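Local coordinates for meso-diaminopimelate dehydrogenase (Clostridium tetani, PDB 3WGQ), which catalyses the NADP-dependent, reversible oxidative deamination of meso-2,6-diaminopimelate at its D-amino acid centre, at the 2,6-diaminopimelic acid site. Coordinates in Å, arbitrary orientation; residue numbers count along the deposited sequence, not the author numbering. Chains: chain A/B, Meso-diaminopimelate dehydrogenase.

The 2,6-diaminopimelic acid site. Residues chain A 96, 132, 144-146, 196; chain B 323-326. With API (2,6-diaminopimelic acid), chain C.
The A:His96 ring turns one face to the amino N of API, which sits 3.1 Å above its plane, over the centre. The C-terminal carboxylate of B:Leu326 lies in plane at the ring edge. There A:His96 ND1 donates to B:Leu326 OXT at 2.7 Å, which fixes the ring's rotation. The A:Arg132 guanidinium lies flat against the ligand chain, with methylene C3 over its centre. A:Thr146 meets its edge: A:Arg132 NE donates to A:Thr146 OG1 at 2.9 Å, almost straight (169° at H). A:Arg132 NH1 reaches B:Leu325 O at 2.9 Å, nearly along the C=O axis. A:Arg132 thus supports the aliphatic chain while NE and NH1 bind protein atoms.

The C7 carboxylate appears better held. A:Thr146 OG1, beside its own backbone N (chi1 -60°), donates to API O3 at 3.1 Å. A:Thr146 N donates to O4. A:Lys196 bends at chi3 (67°) to bring NZ 3.1 Å from API O4 in a salt bridge; NZ also donates to A:Thr146 O. At the other carboxylate, water 1 links OXT to B:Leu326 OXT. B:Glu324 O lies 2.9 Å from API OXT, a clash of two acceptors unless the acid is protonated. API is poorly ordered, so its contacts need caution.

The substrate pocket spans two chains. Chain A supplies 3-10 helix 96-98, helix 123-138, strand 142-148 and helix 193-196; chain B brings the end of helix 318-324 and the C-terminal residues after it.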
loop_
_atom_site.group_PDB
_atom_site.type_symbol
_atom_site.label_atom_id
_atom_site.label_comp_id
_atom_site.label_asym_id
_atom_site.label_seq_id
_atom_site.Cartn_x
_atom_site.Cartn_y
_atom_site.Cartn_z
ATOM N N HIS A 96 17.806 4.684 -7.922
ATOM C CA HIS A 96 17.181 5.700 -7.084
ATOM C C HIS A 96 17.887 7.049 -7.165
ATOM O O HIS A 96 17.250 8.082 -7.370
ATOM C CB HIS A 96 17.128 5.219 -5.630
ATOM C CG HIS A 96 16.177 4.081 -5.406
ATOM N ND1 HIS A 96 14.806 4.237 -5.430
ATOM C CD2 HIS A 96 16.400 2.763 -5.179
ATOM C CE1 HIS A 96 14.227 3.067 -5.229
ATOM N NE2 HIS A 96 15.172 2.155 -5.074
ATOM N N ARG A 132 6.086 3.835 1.327
ATOM C CA ARG A 132 6.911 4.711 2.157
ATOM C C ARG A 132 6.154 6.035 2.243
ATOM O O ARG A 132 6.059 6.641 3.303
ATOM C CB ARG A 132 8.275 4.972 1.522
ATOM C CG ARG A 132 9.212 3.788 1.547
ATOM C CD ARG A 132 10.542 4.159 0.910
ATOM N NE ARG A 132 11.239 2.945 0.533
ATOM C CZ ARG A 132 11.471 2.572 -0.715
ATOM N NH1 ARG A 132 11.076 3.321 -1.727
ATOM N NH2 ARG A 132 12.085 1.424 -0.938
ATOM N N THR A 144 10.329 5.193 9.095
ATOM C CA THR A 144 10.101 4.241 8.022
ATOM C C THR A 144 11.328 3.352 7.847
ATOM O O THR A 144 12.463 3.827 7.863
ATOM C CB THR A 144 9.836 4.962 6.685
ATOM O OG1 THR A 144 8.623 5.716 6.780
ATOM C CG2 THR A 144 9.711 3.953 5.548
ATOM N N HIS A 145 11.090 2.061 7.680
ATOM C CA HIS A 145 12.163 1.102 7.481
ATOM C C HIS A 145 11.850 0.200 6.301
ATOM O O HIS A 145 10.812 -0.467 6.281
ATOM C CB HIS A 145 12.348 0.242 8.725
ATOM C CG HIS A 145 12.803 1.011 9.923
ATOM N ND1 HIS A 145 14.017 1.662 9.970
ATOM C CD2 HIS A 145 12.199 1.252 11.110
ATOM C CE1 HIS A 145 14.141 2.270 11.134
ATOM N NE2 HIS A 145 13.052 2.038 11.845
ATOM N N THR A 146 12.745 0.193 5.320
ATOM C CA THR A 146 12.581 -0.657 4.160
ATOM C C THR A 146 13.616 -1.779 4.237
ATOM O O THR A 146 14.793 -1.539 4.517
ATOM C CB THR A 146 12.791 0.123 2.841
ATOM O OG1 THR A 146 11.844 1.194 2.756
ATOM C CG2 THR A 146 12.620 -0.804 1.642
ATOM N N LYS A 196 20.465 -3.951 9.694
ATOM C CA LYS A 196 19.290 -4.347 8.918
ATOM C C LYS A 196 19.452 -5.552 7.993
ATOM O O LYS A 196 18.583 -6.429 7.952
ATOM C CB LYS A 196 18.787 -3.143 8.112
ATOM C CG LYS A 196 18.402 -1.947 8.977
ATOM C CD LYS A 196 18.012 -0.728 8.146
ATOM C CE LYS A 196 16.723 -0.969 7.377
ATOM N NZ LYS A 196 16.422 0.121 6.392
ATOM N N LYS B 323 12.789 12.508 -5.128
ATOM C CA LYS B 323 14.189 12.471 -4.711
ATOM C C LYS B 323 14.381 11.688 -3.418
ATOM O O LYS B 323 15.365 10.963 -3.264
ATOM C CB LYS B 323 14.732 13.894 -4.529
ATOM C CG LYS B 323 16.174 13.931 -4.041
ATOM C CD LYS B 323 16.774 15.329 -4.088
ATOM C CE LYS B 323 16.132 16.265 -3.077
ATOM N NZ LYS B 323 16.788 17.606 -3.098
ATOM N N GLU B 324 13.418 11.825 -2.508
ATOM C CA GLU B 324 13.458 11.183 -1.191
ATOM C C GLU B 324 12.874 9.779 -1.034
ATOM O O GLU B 324 13.489 8.919 -0.403
ATOM C CB GLU B 324 12.746 12.072 -0.163
ATOM C CG GLU B 324 13.403 13.409 0.127
ATOM C CD GLU B 324 12.604 14.249 1.116
ATOM O OE1 GLU B 324 12.139 13.697 2.141
ATOM O OE2 GLU B 324 12.448 15.465 0.874
ATOM N N LEU B 325 11.688 9.559 -1.597
ATOM C CA LEU B 325 10.972 8.292 -1.442
ATOM C C LEU B 325 10.859 7.304 -2.588
ATOM O O LEU B 325 10.685 6.108 -2.347
ATOM C CB LEU B 325 9.540 8.573 -0.980
ATOM C CG LEU B 325 9.305 9.266 0.353
ATOM C CD1 LEU B 325 7.812 9.311 0.621
ATOM C CD2 LEU B 325 10.027 8.512 1.459
ATOM N N LEU B 326 10.914 7.784 -3.824
ATOM C CA LEU B 326 10.756 6.887 -4.961
ATOM C C LEU B 326 11.892 5.877 -5.077
ATOM O O LEU B 326 11.590 4.666 -4.997
ATOM C CB LEU B 326 10.623 7.695 -6.254
ATOM C CG LEU B 326 10.122 6.919 -7.475
ATOM C CD1 LEU B 326 8.783 6.238 -7.149
ATOM C CD2 LEU B 326 9.968 7.870 -8.656
ATOM O OXT LEU B 326 13.057 6.300 -5.238
HETATM C C API C . 15.664 6.263 -1.766
HETATM C CA API C . 15.018 4.886 -1.929
HETATM C C3 API C . 14.206 4.527 -0.685
HETATM C C4 API C . 15.142 4.298 0.504
HETATM C C5 API C . 14.319 3.880 1.723
HETATM C C6 API C . 15.251 3.582 2.902
HETATM C C7 API C . 14.420 3.156 4.114
HETATM O O API C . 16.822 6.293 -1.298
HETATM O OXT API C . 15.023 7.245 -2.202
HETATM O O3 API C . 13.243 3.574 4.170
HETATM O O4 API C . 14.974 2.408 4.950
HETATM N N API C . 16.059 3.880 -2.188
HETATM N N6 API C . 16.059 4.761 3.246
HETATM O O HOH W 1 14.342 8.528 -4.804
#